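Local coordinates for putative tryptophan halogenase (Xanthomonas campestris pv. campestris, PDB 6Y1W), which is a flavin-dependent halogenase that probably uses reduced FAD to place a halogen on an aromatic substrate, though its crystal structure here holds no cofactor, at residues H96-D101 with A398-D403; I388-I393 with E414-L419; S248-Q253 with S298-L303. All blocks are in the same frame, centred on the assembly; numbering follows the deposited sequence.

Contact 1 of 3, residues H96-D101 with A398-D403. With BUD ((2S,3S)-butane-2,3-diol), chain J.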
loop_
_atom_site.group_PDB
_atom_site.type_symbol
_atom_site.label_atom_id
_atom_site.label_comp_id
_atom_site.label_asym_id
_atom_site.label_seq_id
_atom_site.Cartn_x
_atom_site.Cartn_y
_atom_site.Cartn_z
ATOM N N HIS A 96 -19.944 -23.223 11.202
ATOM C CA HIS A 96 -21.338 -22.814 11.405
ATOM C C HIS A 96 -21.562 -21.321 11.129
ATOM O O HIS A 96 -22.558 -20.753 11.605
ATOM C CB HIS A 96 -21.868 -23.144 12.825
ATOM C CG HIS A 96 -21.849 -24.607 13.191
ATOM N ND1 HIS A 96 -22.584 -25.575 12.525
ATOM C CD2 HIS A 96 -21.247 -25.237 14.230
ATOM C CE1 HIS A 96 -22.384 -26.747 13.108
ATOM N NE2 HIS A 96 -21.588 -26.568 14.150
ATOM N N TRP A 97 -20.658 -20.657 10.393
ATOM C CA TRP A 97 -20.827 -19.235 10.101
ATOM C C TRP A 97 -21.674 -19.025 8.846
ATOM O O TRP A 97 -22.653 -18.259 8.870
ATOM C CB TRP A 97 -19.444 -18.544 9.949
ATOM C CG TRP A 97 -18.745 -18.399 11.274
ATOM C CD1 TRP A 97 -17.967 -19.335 11.909
ATOM C CD2 TRP A 97 -18.765 -17.249 12.135
ATOM N NE1 TRP A 97 -17.545 -18.853 13.121
ATOM C CE2 TRP A 97 -18.009 -17.579 13.288
ATOM C CE3 TRP A 97 -19.353 -15.981 12.049
ATOM C CZ2 TRP A 97 -17.831 -16.699 14.345
ATOM C CZ3 TRP A 97 -19.195 -15.112 13.112
ATOM C CH2 TRP A 97 -18.430 -15.470 14.246
ATOM N N ARG A 98 -21.283 -19.671 7.743
ATOM C CA ARG A 98 -22.061 -19.560 6.516
ATOM C C ARG A 98 -23.488 -20.047 6.753
ATOM O O ARG A 98 -24.457 -19.371 6.402
ATOM C CB ARG A 98 -21.403 -20.359 5.394
ATOM C CG ARG A 98 -22.103 -20.082 4.055
ATOM C CD ARG A 98 -22.322 -21.283 3.211
ATOM N NE ARG A 98 -23.115 -20.907 2.040
ATOM C CZ ARG A 98 -22.711 -21.110 0.793
ATOM N NH1 ARG A 98 -21.526 -21.658 0.576
ATOM N NH2 ARG A 98 -23.476 -20.732 -0.229
ATOM N N ASP A 99 -23.624 -21.214 7.377
ATOM C CA ASP A 99 -24.909 -21.719 7.834
ATOM C C ASP A 99 -24.582 -22.827 8.821
ATOM O O ASP A 99 -23.425 -23.256 8.926
ATOM C CB ASP A 99 -25.750 -22.252 6.663
ATOM C CG ASP A 99 -27.232 -22.230 6.958
ATOM O OD1 ASP A 99 -27.631 -22.049 8.145
ATOM O OD2 ASP A 99 -27.992 -22.388 5.960
ATOM N N VAL A 100 -25.603 -23.290 9.553
ATOM C CA VAL A 100 -25.407 -24.484 10.361
ATOM C C VAL A 100 -24.881 -25.596 9.480
ATOM O O VAL A 100 -25.378 -25.837 8.370
ATOM C CB VAL A 100 -26.720 -24.901 11.042
ATOM C CG1 VAL A 100 -26.515 -26.179 11.850
ATOM C CG2 VAL A 100 -27.199 -23.763 11.929
ATOM N N ASP A 101 -23.857 -26.269 9.986
ATOM C CA ASP A 101 -23.178 -27.404 9.379
ATOM C C ASP A 101 -22.471 -27.065 8.079
ATOM O O ASP A 101 -22.155 -27.963 7.318
ATOM C CB ASP A 101 -24.136 -28.585 9.148
ATOM C CG ASP A 101 -24.656 -29.158 10.436
ATOM O OD1 ASP A 101 -23.914 -29.208 11.440
ATOM O OD2 ASP A 101 -25.833 -29.534 10.432
ATOM N N ALA A 398 -22.149 -11.559 6.445
ATOM C CA ALA A 398 -22.199 -12.501 5.324
ATOM C C ALA A 398 -22.604 -13.868 5.870
ATOM O O ALA A 398 -21.770 -14.660 6.306
ATOM C CB ALA A 398 -20.861 -12.545 4.602
ATOM N N THR A 399 -23.913 -14.153 5.892
ATOM C CA THR A 399 -24.346 -15.430 6.452
ATOM C C THR A 399 -25.670 -15.802 5.816
ATOM O O THR A 399 -26.466 -14.917 5.477
ATOM C CB THR A 399 -24.498 -15.415 7.991
ATOM O OG1 THR A 399 -24.911 -16.719 8.411
ATOM C CG2 THR A 399 -25.541 -14.367 8.456
ATOM N N ASP A 400 -25.884 -17.111 5.645
ATOM C CA ASP A 400 -27.193 -17.651 5.272
ATOM C C ASP A 400 -28.100 -17.866 6.477
ATOM O O ASP A 400 -29.300 -18.155 6.300
ATOM C CB ASP A 400 -27.057 -18.990 4.539
ATOM C CG ASP A 400 -26.333 -18.881 3.211
ATOM O OD1 ASP A 400 -26.210 -17.772 2.642
ATOM O OD2 ASP A 400 -25.903 -19.942 2.735
ATOM N N ARG A 401 -27.570 -17.726 7.682
ATOM C CA ARG A 401 -28.321 -18.084 8.877
ATOM C C ARG A 401 -29.474 -17.121 9.120
ATOM O O ARG A 401 -29.286 -15.900 9.138
ATOM C CB ARG A 401 -27.397 -18.113 10.086
ATOM C CG ARG A 401 -26.344 -19.233 9.965
ATOM C CD ARG A 401 -25.583 -19.436 11.294
ATOM N NE ARG A 401 -26.425 -19.936 12.387
ATOM C CZ ARG A 401 -25.943 -20.450 13.520
ATOM N NH1 ARG A 401 -24.621 -20.543 13.699
ATOM N NH2 ARG A 401 -26.772 -20.846 14.496
ATOM N N ARG A 402 -30.660 -17.691 9.376
ATOM C CA ARG A 402 -31.815 -16.935 9.849
ATOM C C ARG A 402 -32.474 -17.660 11.016
ATOM O O ARG A 402 -33.654 -17.413 11.333
ATOM C CB ARG A 402 -32.833 -16.703 8.719
ATOM C CG ARG A 402 -32.240 -16.072 7.466
ATOM C CD ARG A 402 -31.853 -14.608 7.673
ATOM N NE ARG A 402 -31.474 -13.991 6.408
ATOM C CZ ARG A 402 -30.256 -14.008 5.878
ATOM N NH1 ARG A 402 -30.043 -13.413 4.700
ATOM N NH2 ARG A 402 -29.257 -14.620 6.526
ATOM N N ASP A 403 -31.728 -18.541 11.668
ATOM C CA ASP A 403 -32.330 -19.468 12.621
ATOM C C ASP A 403 -32.472 -18.907 14.019
ATOM O O ASP A 403 -33.106 -19.561 14.848
ATOM C CB ASP A 403 -31.540 -20.780 12.694
ATOM C CG ASP A 403 -30.037 -20.567 12.985
ATOM O OD1 ASP A 403 -29.339 -20.096 12.068
ATOM O OD2 ASP A 403 -29.575 -20.855 14.122
HETATM C C1 BUD J . -26.043 -26.300 16.651
HETATM O O1 BUD J . -26.928 -24.527 18.088
HETATM C C2 BUD J . -25.892 -24.882 17.205
HETATM O O2 BUD J . -26.108 -22.623 16.634
HETATM C C3 BUD J . -25.970 -23.886 16.059
HETATM C C4 BUD J . -24.677 -23.889 15.246
HETATM O O HOH W 1 -25.226 -18.192 -0.005
HETATM O O HOH W 2 -26.875 -22.406 3.388
HETATM O O HOH W 3 -29.799 -21.726 9.716
HETATM O O HOH W 4 -30.662 -20.583 6.060
#

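Contact 2 of 3, residues I388-I393 with E414-L419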
loop_
_atom_site.group_PDB
_atom_site.type_symbol
_atom_site.label_atom_id
_atom_site.label_comp_id
_atom_site.label_asym_id
_atom_site.label_seq_id
_atom_site.Cartn_x
_atom_site.Cartn_y
_atom_site.Cartn_z
ATOM N N ILE A 388 -9.783 -3.315 9.724
ATOM C CA ILE A 388 -9.964 -4.561 10.461
ATOM C C ILE A 388 -11.399 -4.680 10.972
ATOM O O ILE A 388 -12.011 -5.760 10.883
ATOM C CB ILE A 388 -8.924 -4.648 11.593
ATOM C CG1 ILE A 388 -7.521 -4.745 10.984
ATOM C CG2 ILE A 388 -9.109 -5.850 12.433
ATOM C CD1 ILE A 388 -6.378 -4.463 12.070
ATOM N N ARG A 389 -11.959 -3.571 11.481
ATOM C CA ARG A 389 -13.362 -3.538 11.910
ATOM C C ARG A 389 -14.269 -4.076 10.815
ATOM O O ARG A 389 -15.143 -4.924 11.080
ATOM C CB ARG A 389 -13.765 -2.105 12.286
ATOM C CG ARG A 389 -15.261 -1.992 12.676
ATOM C CD ARG A 389 -15.762 -0.583 12.463
ATOM N NE ARG A 389 -15.739 -0.264 11.046
ATOM C CZ ARG A 389 -15.756 0.987 10.572
ATOM N NH1 ARG A 389 -15.817 1.998 11.456
ATOM N NH2 ARG A 389 -15.738 1.216 9.240
ATOM N N ASP A 390 -14.062 -3.608 9.566
ATOM C CA ASP A 390 -14.947 -4.019 8.475
ATOM C C ASP A 390 -14.860 -5.516 8.251
ATOM O O ASP A 390 -15.864 -6.165 7.925
ATOM C CB ASP A 390 -14.603 -3.276 7.182
ATOM C CG ASP A 390 -15.098 -1.829 7.177
ATOM O OD1 ASP A 390 -15.760 -1.404 8.157
ATOM O OD2 ASP A 390 -14.752 -1.124 6.187
ATOM N N PHE A 391 -13.659 -6.081 8.398
ATOM C CA PHE A 391 -13.492 -7.505 8.166
ATOM C C PHE A 391 -14.165 -8.329 9.266
ATOM O O PHE A 391 -14.691 -9.424 8.999
ATOM C CB PHE A 391 -11.991 -7.832 8.076
ATOM C CG PHE A 391 -11.707 -9.117 7.299
ATOM C CD1 PHE A 391 -11.527 -9.072 5.923
ATOM C CD2 PHE A 391 -11.621 -10.350 7.958
ATOM C CE1 PHE A 391 -11.274 -10.257 5.205
ATOM C CE2 PHE A 391 -11.367 -11.512 7.264
ATOM C CZ PHE A 391 -11.187 -11.478 5.885
ATOM N N VAL A 392 -14.139 -7.833 10.509
ATOM C CA VAL A 392 -14.848 -8.495 11.593
ATOM C C VAL A 392 -16.346 -8.434 11.338
ATOM O O VAL A 392 -17.052 -9.445 11.461
ATOM C CB VAL A 392 -14.450 -7.857 12.933
ATOM C CG1 VAL A 392 -15.344 -8.367 14.106
ATOM C CG2 VAL A 392 -12.942 -8.095 13.208
ATOM N N ILE A 393 -16.839 -7.264 10.900
ATOM C CA ILE A 393 -18.265 -7.146 10.569
ATOM C C ILE A 393 -18.656 -8.113 9.471
ATOM O O ILE A 393 -19.736 -8.741 9.522
ATOM C CB ILE A 393 -18.596 -5.705 10.160
ATOM C CG1 ILE A 393 -18.430 -4.777 11.356
ATOM C CG2 ILE A 393 -20.063 -5.609 9.711
ATOM C CD1 ILE A 393 -18.434 -3.288 10.977
ATOM N N GLU A 414 -27.786 -2.477 8.886
ATOM C CA GLU A 414 -26.994 -1.617 8.017
ATOM C C GLU A 414 -25.507 -1.793 8.335
ATOM O O GLU A 414 -25.148 -2.122 9.460
ATOM C CB GLU A 414 -27.384 -0.156 8.218
ATOM C CG GLU A 414 -28.845 0.118 7.913
ATOM C CD GLU A 414 -29.206 -0.229 6.480
ATOM O OE1 GLU A 414 -28.542 0.294 5.555
ATOM O OE2 GLU A 414 -30.145 -1.036 6.278
ATOM N N ILE A 415 -24.666 -1.623 7.317
ATOM C CA ILE A 415 -23.220 -1.814 7.479
ATOM C C ILE A 415 -22.469 -0.605 6.930
ATOM O O ILE A 415 -23.016 0.192 6.146
ATOM C CB ILE A 415 -22.738 -3.104 6.784
ATOM C CG1 ILE A 415 -23.164 -3.115 5.304
ATOM C CG2 ILE A 415 -23.247 -4.312 7.611
ATOM C CD1 ILE A 415 -22.388 -4.163 4.412
ATOM N N PRO A 416 -21.198 -0.448 7.304
ATOM C CA PRO A 416 -20.411 0.666 6.748
ATOM C C PRO A 416 -20.335 0.584 5.235
ATOM O O PRO A 416 -20.183 -0.493 4.653
ATOM C CB PRO A 416 -19.024 0.495 7.380
ATOM C CG PRO A 416 -19.253 -0.330 8.615
ATOM C CD PRO A 416 -20.402 -1.264 8.234
ATOM N N ASP A 417 -20.418 1.761 4.593
ATOM C CA ASP A 417 -20.340 1.815 3.144
ATOM C C ASP A 417 -19.048 1.192 2.632
ATOM O O ASP A 417 -19.020 0.615 1.530
ATOM C CB ASP A 417 -20.404 3.284 2.680
ATOM C CG ASP A 417 -21.815 3.873 2.783
ATOM O OD1 ASP A 417 -22.796 3.100 2.735
ATOM O OD2 ASP A 417 -21.938 5.108 2.893
ATOM N N SER A 418 -17.966 1.329 3.405
ATOM C CA SER A 418 -16.675 0.776 2.992
ATOM C C SER A 418 -16.761 -0.742 2.855
ATOM O O SER A 418 -16.206 -1.320 1.914
ATOM C CB SER A 418 -15.578 1.184 3.996
ATOM O OG SER A 418 -15.913 0.902 5.372
ATOM N N LEU A 419 -17.480 -1.401 3.772
ATOM C CA LEU A 419 -17.638 -2.850 3.663
ATOM C C LEU A 419 -18.628 -3.221 2.564
ATOM O O LEU A 419 -18.415 -4.187 1.828
ATOM C CB LEU A 419 -18.084 -3.450 5.012
ATOM C CG LEU A 419 -18.486 -4.928 4.912
ATOM C CD1 LEU A 419 -17.253 -5.768 4.492
ATOM C CD2 LEU A 419 -19.018 -5.372 6.265
HETATM O O HOH W 5 -15.913 3.430 7.155
#

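Contact 3 of 3, residues S248-Q253 with S298-L303. With BUD ((2S,3S)-butane-2,3-diol), chain I.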
loop_
_atom_site.group_PDB
_atom_site.type_symbol
_atom_site.label_atom_id
_atom_site.label_comp_id
_atom_site.label_asym_id
_atom_site.label_seq_id
_atom_site.Cartn_x
_atom_site.Cartn_y
_atom_site.Cartn_z
ATOM N N SER A 248 -19.338 -9.874 25.798
ATOM C CA SER A 248 -19.089 -10.719 26.952
ATOM C C SER A 248 -18.289 -11.945 26.511
ATOM O O SER A 248 -18.403 -12.392 25.370
ATOM C CB SER A 248 -20.404 -11.197 27.567
ATOM O OG SER A 248 -21.241 -10.099 27.944
ATOM N N ALA A 249 -17.524 -12.509 27.445
ATOM C CA ALA A 249 -16.917 -13.798 27.160
ATOM C C ALA A 249 -16.788 -14.597 28.451
ATOM O O ALA A 249 -16.734 -14.041 29.559
ATOM C CB ALA A 249 -15.537 -13.660 26.519
ATOM N N LEU A 250 -16.722 -15.916 28.294
ATOM C CA LEU A 250 -16.334 -16.818 29.376
ATOM C C LEU A 250 -15.163 -17.638 28.859
ATOM O O LEU A 250 -15.256 -18.179 27.754
ATOM C CB LEU A 250 -17.466 -17.794 29.736
ATOM C CG LEU A 250 -18.580 -17.291 30.632
ATOM C CD1 LEU A 250 -19.789 -18.241 30.553
ATOM C CD2 LEU A 250 -18.056 -17.137 32.073
ATOM N N ALA A 251 -14.089 -17.768 29.650
ATOM C CA ALA A 251 -12.895 -18.453 29.158
ATOM C C ALA A 251 -12.489 -19.560 30.123
ATOM O O ALA A 251 -12.646 -19.421 31.338
ATOM C CB ALA A 251 -11.729 -17.471 28.961
ATOM N N VAL A 252 -11.972 -20.660 29.583
ATOM C CA VAL A 252 -11.587 -21.800 30.431
ATOM C C VAL A 252 -10.531 -22.619 29.701
ATOM O O VAL A 252 -10.625 -22.836 28.488
ATOM C CB VAL A 252 -12.810 -22.677 30.784
ATOM C CG1 VAL A 252 -13.383 -23.363 29.514
ATOM C CG2 VAL A 252 -12.430 -23.741 31.859
ATOM N N GLN A 253 -9.558 -23.134 30.461
ATOM C CA GLN A 253 -8.548 -24.013 29.902
ATOM C C GLN A 253 -8.952 -25.465 30.126
ATOM O O GLN A 253 -9.593 -25.808 31.120
ATOM C CB GLN A 253 -7.162 -23.717 30.524
ATOM C CG GLN A 253 -6.733 -22.242 30.450
ATOM C CD GLN A 253 -6.635 -21.668 28.990
ATOM O OE1 GLN A 253 -5.731 -22.022 28.230
ATOM N NE2 GLN A 253 -7.565 -20.770 28.621
ATOM N N SER A 298 -26.645 -19.335 30.126
ATOM C CA SER A 298 -26.847 -20.056 28.875
ATOM C C SER A 298 -25.537 -20.175 28.115
ATOM O O SER A 298 -25.241 -21.227 27.547
ATOM C CB SER A 298 -27.901 -19.382 28.000
ATOM O OG SER A 298 -29.112 -19.250 28.725
ATOM N N ALA A 299 -24.729 -19.110 28.128
ATOM C CA ALA A 299 -23.442 -19.173 27.434
ATOM C C ALA A 299 -22.532 -20.211 28.080
ATOM O O ALA A 299 -21.804 -20.930 27.381
ATOM C CB ALA A 299 -22.781 -17.805 27.440
ATOM N N ALA A 300 -22.543 -20.279 29.421
ATOM C CA ALA A 300 -21.744 -21.275 30.132
ATOM C C ALA A 300 -22.149 -22.691 29.751
ATOM O O ALA A 300 -21.281 -23.553 29.528
ATOM C CB ALA A 300 -21.859 -21.034 31.643
ATOM N N GLN A 301 -23.455 -22.946 29.628
ATOM C CA GLN A 301 -23.928 -24.267 29.214
ATOM C C GLN A 301 -23.429 -24.632 27.824
ATOM O O GLN A 301 -23.020 -25.775 27.566
ATOM C CB GLN A 301 -25.455 -24.314 29.221
ATOM C CG GLN A 301 -26.110 -24.353 30.564
ATOM C CD GLN A 301 -27.631 -24.212 30.434
ATOM O OE1 GLN A 301 -28.235 -23.311 31.016
ATOM N NE2 GLN A 301 -28.248 -25.098 29.651
ATOM N N VAL A 302 -23.523 -23.695 26.885
ATOM C CA VAL A 302 -23.048 -23.979 25.532
ATOM C C VAL A 302 -21.553 -24.284 25.547
ATOM O O VAL A 302 -21.093 -25.223 24.905
ATOM C CB VAL A 302 -23.358 -22.797 24.598
ATOM C CG1 VAL A 302 -22.643 -22.959 23.271
ATOM C CG2 VAL A 302 -24.850 -22.675 24.385
ATOM N N LEU A 303 -20.778 -23.469 26.248
ATOM C CA LEU A 303 -19.341 -23.708 26.309
ATOM C C LEU A 303 -19.056 -25.088 26.890
ATOM O O LEU A 303 -18.295 -25.871 26.312
ATOM C CB LEU A 303 -18.674 -22.622 27.132
ATOM C CG LEU A 303 -17.181 -22.804 27.330
ATOM C CD1 LEU A 303 -16.522 -22.743 25.951
ATOM C CD2 LEU A 303 -16.748 -21.662 28.201
HETATM C C1 BUD I . -26.029 -18.819 25.025
HETATM O O1 BUD I . -27.036 -19.670 23.070
HETATM C C2 BUD I . -26.161 -18.681 23.522
HETATM O O2 BUD I . -24.904 -19.143 21.544
HETATM C C3 BUD I . -24.776 -18.905 22.906
HETATM C C4 BUD I . -23.932 -17.644 23.074
#

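Contact 1 of 3, residues H96-D101 with A398-D403
Arg401 runs past the backbone of His96 to Val100, and its CG, CD and NH1 meet it directly. CB is followed by CG, which packs on Asp99, 3.6 Å from its CA, and CD comes up to the carbonyl oxygen of His96, lying beyond it. There the chain bends (chi3 66°), turning NE toward Asp403. NE meets Asp403 OD1 at 2.9 Å and NH2 meets Asp403 OD2 at 2.8 Å, a side-on grip in which each carboxylate oxygen offers its syn lone pair. Arg401 NH1 crosses the contact to His96 O at 2.9 Å, while NH2 also donates to O2 of a bound butanediol. Val100 CG2 lies over one guanidinium face, off-centre, and C4 of the diol sits over one face of the His96 imidazole, offset toward the rim.

The first of these segments is the corner that ends strand 91-99; the second is the loop leaving helix 371-397, which opens with an ST turn. Thr399 OG1, anti to its own backbone N, serves both: it donates to Trp97 O at 2.8 Å and accepts from Arg401 N at 2.9 Å. Beyond it, Asp400 N bonds to Arg98 O. The indole of Trp97 turns into the protein, its NE1 bonded to Ala266 O.

On the watered side, Arg98 NE reaches Asp400 OD2 at 3.0 Å in a nearly straight salt bridge (168°), in the guanidinium plane but from above the carboxylate plane. Asp99 and Asp400 set their carboxylates almost perpendicular, and one water donates to OD2 of both, which would ease the repulsion between them.

Contact 2 of 3, residues I388-I393 with E414-L419
Asp390 and Ser418 join two helices through a very short hydrogen bond, Ser418 OG donating to Asp390 OD2 at 2.5 Å. The serine hydroxyl sits between its own backbone N and carbonyl carbon (chi1 51°), turned toward helix 371-397. The other carboxylate oxygen is gripped from within its own helix: Arg389 brings NE and NH2 side-on to the single atom Asp390 OD1, both from the same face of the carboxylate, NH2 being the nearer at 2.8 Å. With each oxygen engaged, the carboxylate has little freedom to rotate.

Beside the carboxylate the tight packing is apolar. Ile393 CG2 presses on Leu419 CD2 at 3.6 Å and also reaches Ile415 CG2 at 4.0 Å. Its other branch meets the proline at the N-cap position tip to tip, Ile393 CD1 standing 3.9 Å from Pro416 CG. Leu419 and Asp390 slide past each other in opposite directions, and both leucine methyls also lie against the carbonyl oxygen of Asp390.

Around the Ser418 hydroxyl the packing gives way to solvent. A water donates to Ser418 OG at 3.1 Å and accepts from Arg389 NH2 at 3.0 Å, bridging atoms that do not bond directly. The arginine still has apolar cover, with Pro416 CG over one guanidinium face, and Trp240 adds a cation-pi partner.

Trp243, from a loop, lies against both Ile393 and Pro416. Helix 442-451 brings Trp445 to Leu419 and, edge-to-face, to Phe391, which leaves helix 371-397 on the side away from helix 417-429.

Contact 3 of 3, residues S248-Q253 with S298-L303
Leu250 overlaps the backbone of a helix turn with one methyl: its CD1 stands 3.6 Å from Ala300 N and is equally close, at 3.6 Å, to Ala300 CB. The same methyl reaches Ala299 CB more loosely, at 4.3 Å. With only CB on Ala299 and Ala300, the leucine lies directly against the helix backbone.

The topology is a split beta-alpha-beta unit. Strand 283-289 leads through helix 296-306 to strand 316-319, and strand 248-254 runs antiparallel between these two. The helix therefore packs over the middle strand, on one face of the mixed sheet, with an axis separation of 9.2 Å and an angle of 39° between the two directions. Strand alternation sorts the residues: Leu250 and Val252 point at the helix, whereas Ala249 and Ala251 point to the other face, where Ala251 touches Trp275.

Leu303 closes the helix side. Its CG is anti to the backbone N (chi1 177°), which carries the branch toward the strand, and CD2 settles above the backbone of Leu250, 3.8 Å from the carbonyl oxygen. From there it also meets Val252 CG1 at 4.0 Å, the valine and leucine side chains sliding past each other in opposite directions. No hydrogen bond crosses the contact; the strand spends its backbone on Tyr289, Ile287 and Asn285 on one flank and on Leu318 and Arg316 on the other.

At the start of the helix segment a bound butanediol is held by Asp269 OD2 and Ala271 N, and it lies against the helix: its C1 is 3.4 Å from Ala299 N, and its O1 is 3.9 Å from Val302 CG2.

In the fold
Contacts 1 and 3 reach the same seven-stranded mixed sheet, through strands 91-99 and 248-254, with centres about 21 Å apart. Contacts 1 and 2 share helix 371-397: contact 2 uses its last turns and contact 1 the loop just after it, and their nearest atoms are about 5 Å apart. Contacts 2 and 3 are the most distant pair, about 27 Å between centres. Along the chain, contact 3 is nested inside the loop closed by contact 1, whereas contacts 1 and 2 interleave. Helix 371-397 is thus joined to helix 417-429 and, through the loop after it, to strand 91-99. The side chain of Trp97 lies about 9 Å from that of Glu347, predicted to bind tryptophan.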